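Putative carboxynorspermidine decarboxylase protein (Sinorhizobium meliloti, PDB 3MT1) probably catalyses the pyridoxal 5'-phosphate-dependent decarboxylation of carboxynorspermidine and carboxyspermidine, giving norspermidine and spermidine. Local coordinates at residues K31-W42 / E62-E73. Residues are numbered along the deposited sequence; the frame is centred on the assembly and turned at random.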
ATOM      1  N   LYS B  31      17.162  -1.746 -27.461  1.00 42.21           N
ATOM      2  CA  LYS B  31      16.929  -0.519 -26.694  1.00 41.67           C
ATOM      3  C   LYS B  31      16.350  -0.891 -25.331  1.00 40.34           C
ATOM      4  O   LYS B  31      15.723  -1.904 -25.202  1.00 39.45           O
ATOM      5  CB  LYS B  31      16.026   0.439 -27.472  1.00 41.55           C
ATOM      6  CG  LYS B  31      16.774   1.196 -28.598  1.00 44.90           C
ATOM      7  CD  LYS B  31      15.836   2.044 -29.442  1.00 48.05           C
ATOM      8  CE  LYS B  31      16.530   2.530 -30.701  1.00 51.50           C
ATOM      9  NZ  LYS B  31      17.279   3.784 -30.408  1.00 55.69           N
ATOM     10  N   ALA B  32      16.603  -0.075 -24.316  1.00 40.51           N
ATOM     11  CA  ALA B  32      16.160  -0.350 -22.953  1.00 40.10           C
ATOM     12  C   ALA B  32      15.317   0.801 -22.450  1.00 39.06           C
ATOM     13  O   ALA B  32      15.731   1.983 -22.563  1.00 39.82           O
ATOM     14  CB  ALA B  32      17.363  -0.533 -22.016  1.00 40.98           C
ATOM     15  N   LEU B  33      14.162   0.452 -21.875  1.00 37.03           N
ATOM     16  CA  LEU B  33      13.243   1.424 -21.303  1.00 35.12           C
ATOM     17  C   LEU B  33      13.033   1.136 -19.817  1.00 34.39           C
ATOM     18  O   LEU B  33      12.833  -0.013 -19.422  1.00 34.29           O
ATOM     19  CB  LEU B  33      11.914   1.387 -22.040  1.00 34.01           C
ATOM     20  CG  LEU B  33      11.916   1.339 -23.559  1.00 34.84           C
ATOM     21  CD1 LEU B  33      10.518   1.045 -24.113  1.00 33.11           C
ATOM     22  CD2 LEU B  33      12.426   2.628 -24.125  1.00 35.13           C
ATOM     23  N   LEU B  34      13.095   2.174 -18.986  1.00 34.03           N
ATOM     24  CA  LEU B  34      12.844   1.992 -17.556  1.00 33.99           C
ATOM     25  C   LEU B  34      11.367   1.657 -17.364  1.00 33.12           C
ATOM     26  O   LEU B  34      10.522   2.391 -17.847  1.00 33.69           O
ATOM     27  CB  LEU B  34      13.181   3.284 -16.793  1.00 34.09           C
ATOM     28  CG  LEU B  34      12.879   3.389 -15.293  1.00 33.72           C
ATOM     29  CD1 LEU B  34      13.588   2.254 -14.497  1.00 34.05           C
ATOM     30  CD2 LEU B  34      13.255   4.759 -14.736  1.00 32.65           C
ATOM     31  N   ALA B  35      11.047   0.571 -16.678  1.00 32.50           N
ATOM     32  CA  ALA B  35       9.618   0.300 -16.343  1.00 32.76           C
ATOM     33  C   ALA B  35       9.166   1.124 -15.144  1.00 32.54           C
ATOM     34  O   ALA B  35       9.601   0.858 -14.019  1.00 32.77           O
ATOM     35  CB  ALA B  35       9.362  -1.182 -16.103  1.00 32.25           C
ATOM     36  N   LEU B  36       8.339   2.148 -15.393  1.00 32.76           N
ATOM     37  CA  LEU B  36       7.937   3.074 -14.336  1.00 33.13           C
ATOM     38  C   LEU B  36       7.104   2.425 -13.208  1.00 33.62           C
ATOM     39  O   LEU B  36       7.085   2.933 -12.110  1.00 34.09           O
ATOM     40  CB  LEU B  36       7.276   4.306 -14.908  1.00 33.23           C
ATOM     41  CG  LEU B  36       8.150   5.207 -15.812  1.00 35.03           C
ATOM     42  CD1 LEU B  36       7.441   6.525 -16.154  1.00 34.27           C
ATOM     43  CD2 LEU B  36       9.472   5.535 -15.131  1.00 35.31           C
ATOM     44  N   LYS B  37       6.480   1.266 -13.453  1.00 34.28           N
ATOM     45  CA  LYS B  37       5.754   0.572 -12.384  1.00 34.65           C
ATOM     46  C   LYS B  37       6.680   0.126 -11.239  1.00 34.83           C
ATOM     47  O   LYS B  37       6.257   0.035 -10.079  1.00 35.42           O
ATOM     48  CB  LYS B  37       4.872  -0.571 -12.902  1.00 34.59           C
ATOM     49  CG  LYS B  37       5.613  -1.761 -13.417  1.00 38.99           C
ATOM     50  CD  LYS B  37       4.688  -2.838 -14.034  1.00 42.60           C
ATOM     51  CE  LYS B  37       5.563  -3.891 -14.750  1.00 45.61           C
ATOM     52  NZ  LYS B  37       4.757  -4.859 -15.597  1.00 48.37           N
ATOM     53  N   CYS B  38       7.951  -0.112 -11.553  1.00 34.10           N
ATOM     54  CA  CYS B  38       8.897  -0.573 -10.566  1.00 33.32           C
ATOM     55  C   CYS B  38       9.532   0.610  -9.824  1.00 33.85           C
ATOM     56  O   CYS B  38       9.718   0.570  -8.583  1.00 34.04           O
ATOM     57  CB  CYS B  38       9.951  -1.420 -11.254  1.00 33.33           C
ATOM     58  SG  CYS B  38      11.456  -1.612 -10.289  1.00 33.64           S
ATOM     59  N   PHE B  39       9.858   1.664 -10.592  1.00 33.04           N
ATOM     60  CA  PHE B  39      10.693   2.773 -10.093  1.00 32.01           C
ATOM     61  C   PHE B  39      10.411   4.017 -10.896  1.00 30.80           C
ATOM     62  O   PHE B  39      10.579   4.013 -12.091  1.00 30.12           O
ATOM     63  CB  PHE B  39      12.147   2.418 -10.240  1.00 32.35           C
ATOM     64  CG  PHE B  39      13.089   3.444  -9.696  1.00 33.64           C
ATOM     65  CD1 PHE B  39      13.636   4.441 -10.543  1.00 33.69           C
ATOM     66  CD2 PHE B  39      13.492   3.391  -8.360  1.00 32.52           C
ATOM     67  CE1 PHE B  39      14.554   5.398 -10.046  1.00 34.12           C
ATOM     68  CE2 PHE B  39      14.391   4.351  -7.840  1.00 34.67           C
ATOM     69  CZ  PHE B  39      14.940   5.349  -8.682  1.00 34.98           C
ATOM     70  N   ALA B  40       9.975   5.070 -10.217  1.00 30.05           N
ATOM     71  CA  ALA B  40       9.539   6.307 -10.832  1.00 28.61           C
ATOM     72  C   ALA B  40      10.011   7.509  -9.994  1.00 29.43           C
ATOM     73  O   ALA B  40       9.376   8.569  -9.935  1.00 29.64           O
ATOM     74  CB  ALA B  40       8.043   6.286 -11.002  1.00 27.00           C
ATOM     75  N   THR B  41      11.179   7.349  -9.382  1.00 29.86           N
ATOM     76  CA  THR B  41      11.754   8.390  -8.561  1.00 30.74           C
ATOM     77  C   THR B  41      12.484   9.356  -9.488  1.00 31.17           C
ATOM     78  O   THR B  41      13.721   9.263  -9.685  1.00 31.62           O
ATOM     79  CB  THR B  41      12.677   7.788  -7.552  1.00 30.73           C
ATOM     80  OG1 THR B  41      11.900   6.958  -6.702  1.00 32.41           O
ATOM     81  CG2 THR B  41      13.340   8.848  -6.697  1.00 33.07           C
ATOM     82  N   TRP B  42      11.707  10.292 -10.019  1.00 30.19           N
ATOM     83  CA  TRP B  42      12.139  11.081 -11.153  1.00 30.87           C
ATOM     84  C   TRP B  42      13.363  11.987 -10.930  1.00 33.30           C
ATOM     85  O   TRP B  42      14.073  12.275 -11.886  1.00 33.82           O
ATOM     86  CB  TRP B  42      10.980  11.856 -11.782  1.00 30.19           C
ATOM     87  CG  TRP B  42      10.162  12.712 -10.856  1.00 30.13           C
ATOM     88  CD1 TRP B  42       9.036  12.338 -10.159  1.00 27.69           C
ATOM     89  CD2 TRP B  42      10.375  14.077 -10.566  1.00 30.93           C
ATOM     90  NE1 TRP B  42       8.569  13.371  -9.435  1.00 29.54           N
ATOM     91  CE2 TRP B  42       9.354  14.472  -9.678  1.00 33.48           C
ATOM     92  CE3 TRP B  42      11.316  15.021 -10.984  1.00 33.53           C
ATOM     93  CZ2 TRP B  42       9.266  15.776  -9.167  1.00 35.30           C
ATOM     94  CZ3 TRP B  42      11.219  16.327 -10.495  1.00 37.44           C
ATOM     95  CH2 TRP B  42      10.212  16.687  -9.581  1.00 36.47           C
ATOM     96  N   GLU B  62       1.720   7.523 -15.498  1.00 27.36           N
ATOM     97  CA  GLU B  62       3.066   7.040 -15.752  1.00 27.17           C
ATOM     98  C   GLU B  62       3.615   7.489 -17.108  1.00 27.11           C
ATOM     99  O   GLU B  62       4.765   8.002 -17.178  1.00 26.30           O
ATOM    100  CB  GLU B  62       3.206   5.536 -15.520  1.00 27.05           C
ATOM    101  CG  GLU B  62       3.295   5.203 -14.032  1.00 29.87           C
ATOM    102  CD  GLU B  62       3.563   3.683 -13.680  1.00 34.91           C
ATOM    103  OE1 GLU B  62       3.438   2.770 -14.545  1.00 30.49           O
ATOM    104  OE2 GLU B  62       3.915   3.429 -12.490  1.00 38.75           O
ATOM    105  N   VAL B  63       2.803   7.351 -18.160  1.00 26.39           N
ATOM    106  CA  VAL B  63       3.196   7.868 -19.456  1.00 27.63           C
ATOM    107  C   VAL B  63       3.468   9.378 -19.458  1.00 27.66           C
ATOM    108  O   VAL B  63       4.447   9.833 -20.043  1.00 27.89           O
ATOM    109  CB  VAL B  63       2.235   7.469 -20.606  1.00 29.41           C
ATOM    110  CG1 VAL B  63       0.988   8.400 -20.696  1.00 29.51           C
ATOM    111  CG2 VAL B  63       3.002   7.502 -21.932  1.00 31.01           C
ATOM    112  N   ARG B  64       2.641  10.150 -18.780  1.00 27.48           N
ATOM    113  CA  ARG B  64       2.954  11.577 -18.623  1.00 28.75           C
ATOM    114  C   ARG B  64       4.288  11.803 -17.861  1.00 29.58           C
ATOM    115  O   ARG B  64       5.143  12.646 -18.279  1.00 30.11           O
ATOM    116  CB  ARG B  64       1.805  12.314 -17.934  1.00 29.60           C
ATOM    117  CG  ARG B  64       2.067  13.757 -17.635  1.00 28.62           C
ATOM    118  CD  ARG B  64       0.751  14.457 -17.408  1.00 30.19           C
ATOM    119  NE  ARG B  64       0.925  15.852 -17.018  1.00 33.51           N
ATOM    120  CZ  ARG B  64      -0.058  16.640 -16.597  1.00 34.34           C
ATOM    121  NH1 ARG B  64      -1.285  16.162 -16.473  1.00 37.01           N
ATOM    122  NH2 ARG B  64       0.195  17.893 -16.250  1.00 35.29           N
ATOM    123  N   LEU B  65       4.491  11.044 -16.788  1.00 27.95           N
ATOM    124  CA  LEU B  65       5.705  11.230 -16.025  1.00 29.09           C
ATOM    125  C   LEU B  65       6.911  10.940 -16.907  1.00 30.08           C
ATOM    126  O   LEU B  65       7.873  11.681 -16.840  1.00 32.33           O
ATOM    127  CB  LEU B  65       5.745  10.347 -14.764  1.00 28.13           C
ATOM    128  CG  LEU B  65       7.032  10.395 -13.944  1.00 26.92           C
ATOM    129  CD1 LEU B  65       7.171  11.702 -13.173  1.00 27.77           C
ATOM    130  CD2 LEU B  65       7.067   9.287 -12.997  1.00 27.16           C
ATOM    131  N   GLY B  66       6.852   9.881 -17.733  1.00 30.52           N
ATOM    132  CA  GLY B  66       7.983   9.460 -18.557  1.00 30.60           C
ATOM    133  C   GLY B  66       8.256  10.496 -19.636  1.00 33.33           C
ATOM    134  O   GLY B  66       9.410  10.847 -19.873  1.00 33.39           O
ATOM    135  N   ARG B  67       7.190  10.984 -20.289  1.00 34.82           N
ATOM    136  CA  ARG B  67       7.329  12.040 -21.281  1.00 37.15           C
ATOM    137  C   ARG B  67       7.875  13.315 -20.671  1.00 38.63           C
ATOM    138  O   ARG B  67       8.878  13.822 -21.159  1.00 40.32           O
ATOM    139  CB  ARG B  67       6.028  12.301 -22.060  1.00 37.87           C
ATOM    140  CG  ARG B  67       6.042  13.559 -22.990  1.00 41.68           C
ATOM    141  CD  ARG B  67       7.132  13.568 -24.097  1.00 47.06           C
ATOM    142  NE  ARG B  67       6.894  12.528 -25.104  1.00 53.18           N
ATOM    143  CZ  ARG B  67       7.794  11.628 -25.528  1.00 55.79           C
ATOM    144  NH1 ARG B  67       9.047  11.618 -25.057  1.00 55.69           N
ATOM    145  NH2 ARG B  67       7.439  10.720 -26.437  1.00 56.60           N
ATOM    146  N   GLU B  68       7.255  13.812 -19.602  1.00 38.68           N
ATOM    147  CA  GLU B  68       7.656  15.108 -19.031  1.00 39.50           C
ATOM    148  C   GLU B  68       8.976  15.136 -18.300  1.00 39.42           C
ATOM    149  O   GLU B  68       9.640  16.145 -18.318  1.00 41.23           O
ATOM    150  CB  GLU B  68       6.558  15.695 -18.147  1.00 39.72           C
ATOM    151  CG  GLU B  68       5.312  16.033 -18.981  1.00 43.65           C
ATOM    152  CD  GLU B  68       4.178  16.675 -18.204  1.00 47.73           C
ATOM    153  OE1 GLU B  68       4.344  16.935 -16.988  1.00 53.66           O
ATOM    154  OE2 GLU B  68       3.111  16.914 -18.810  1.00 47.96           O
ATOM    155  N   ARG B  69       9.387  14.053 -17.659  1.00 38.21           N
ATOM    156  CA  ARG B  69      10.590  14.134 -16.826  1.00 38.08           C
ATOM    157  C   ARG B  69      11.665  13.197 -17.321  1.00 37.73           C
ATOM    158  O   ARG B  69      12.790  13.268 -16.877  1.00 38.79           O
ATOM    159  CB  ARG B  69      10.303  13.727 -15.361  1.00 37.95           C
ATOM    160  CG  ARG B  69       9.331  14.521 -14.578  1.00 37.06           C
ATOM    161  CD  ARG B  69       9.758  15.925 -14.422  1.00 37.01           C
ATOM    162  NE  ARG B  69       8.779  16.655 -13.656  1.00 34.94           N
ATOM    163  CZ  ARG B  69       8.987  17.864 -13.136  1.00 40.11           C
ATOM    164  NH1 ARG B  69      10.166  18.480 -13.300  1.00 38.62           N
ATOM    165  NH2 ARG B  69       8.011  18.447 -12.430  1.00 37.06           N
ATOM    166  N   PHE B  70      11.326  12.244 -18.166  1.00 36.29           N
ATOM    167  CA  PHE B  70      12.371  11.352 -18.616  1.00 35.89           C
ATOM    168  C   PHE B  70      12.764  11.654 -20.035  1.00 36.93           C
ATOM    169  O   PHE B  70      13.945  11.694 -20.336  1.00 37.92           O
ATOM    170  CB  PHE B  70      11.991   9.884 -18.449  1.00 34.33           C
ATOM    171  CG  PHE B  70      13.172   8.941 -18.551  1.00 33.98           C
ATOM    172  CD1 PHE B  70      13.807   8.714 -19.773  1.00 33.48           C
ATOM    173  CD2 PHE B  70      13.653   8.294 -17.427  1.00 32.34           C
ATOM    174  CE1 PHE B  70      14.897   7.875 -19.845  1.00 34.61           C
ATOM    175  CE2 PHE B  70      14.731   7.413 -17.503  1.00 31.74           C
ATOM    176  CZ  PHE B  70      15.344   7.197 -18.692  1.00 34.05           C
ATOM    177  N   GLY B  71      11.776  11.892 -20.902  1.00 37.44           N
ATOM    178  CA  GLY B  71      12.028  12.215 -22.301  1.00 38.26           C
ATOM    179  C   GLY B  71      12.393  10.992 -23.111  1.00 38.14           C
ATOM    180  O   GLY B  71      12.202   9.859 -22.648  1.00 37.53           O
ATOM    181  N   LYS B  72      12.925  11.219 -24.312  1.00 39.67           N
ATOM    182  CA  LYS B  72      13.336  10.150 -25.243  1.00 40.59           C
ATOM    183  C   LYS B  72      12.096   9.332 -25.675  1.00 40.06           C
ATOM    184  O   LYS B  72      11.035   9.918 -25.866  1.00 40.66           O
ATOM    185  CB  LYS B  72      14.463   9.272 -24.658  1.00 40.79           C
ATOM    186  CG  LYS B  72      15.838   9.990 -24.429  1.00 43.20           C
ATOM    187  CD  LYS B  72      16.974   8.939 -24.300  1.00 43.87           C
ATOM    188  CE  LYS B  72      18.376   9.546 -24.352  1.00 45.05           C
ATOM    189  NZ  LYS B  72      19.450   8.487 -24.269  1.00 44.41           N
ATOM    190  N   GLU B  73      12.211   8.022 -25.840  1.00 39.17           N
ATOM    191  CA  GLU B  73      11.069   7.224 -26.274  1.00 39.99           C
ATOM    192  C   GLU B  73      10.138   6.862 -25.099  1.00 39.59           C
ATOM    193  O   GLU B  73      10.599   6.374 -24.044  1.00 39.88           O
ATOM    194  CB  GLU B  73      11.554   5.931 -26.953  1.00 39.92           C
ATOM    195  CG  GLU B  73      11.031   5.781 -28.389  1.00 42.02           C
ATOM    196  CD  GLU B  73      11.359   4.450 -29.037  1.00 40.16           C
ATOM    197  OE1 GLU B  73      12.515   4.309 -29.534  1.00 42.40           O
ATOM    198  OE2 GLU B  73      10.448   3.585 -29.068  1.00 34.76           O
TER
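Arg69 lays its guanidinium over one face of the Trp42 indole. The two planes are 18° apart, and CZ of Arg69 stands 4.1 Å from the centroid of the six-membered ring of Trp42, a cation-pi stack. A bend at chi2 (-62°) carries the arginine chain across the ring, and CD of Arg69 lies 3.9 Å from CE3 of Trp42. NE of Arg69 forms a salt bridge to Glu361 of the second subunit, and NE1 of Trp42 is hydrogen-bonded to the backbone O of that same Glu361. The stack therefore sits at the dimer interface. CD1 of Leu65 meets CD1 of Trp42 at 3.6 Å, while its other methyl, CD2, rests on CB of Ala40 at 3.7 Å. A serine in place of Trp42 would probably leave the guanidinium without its aromatic platform and CD1 of Leu65 without its ring contact. This is the alpha/beta barrel of a class-II decarboxylase: strand 31-35 is the first of eight parallel strands, and helix 60-70 leads from the second strand to the third. Leu36 sets CD1 against the helix backbone, beside the bond from N of Gly66 to O of Glu62. The Glu62 carboxylate reaches the turn after the strand, where OE2 lies 3.4 Å from CA of Lys37; no hydrogen bond joins the two segments. On the strand itself, CD2 of Leu34 touches CE2 of Phe70 at 4.1 Å, and the Phe70 ring also packs edge-to-face with Phe45.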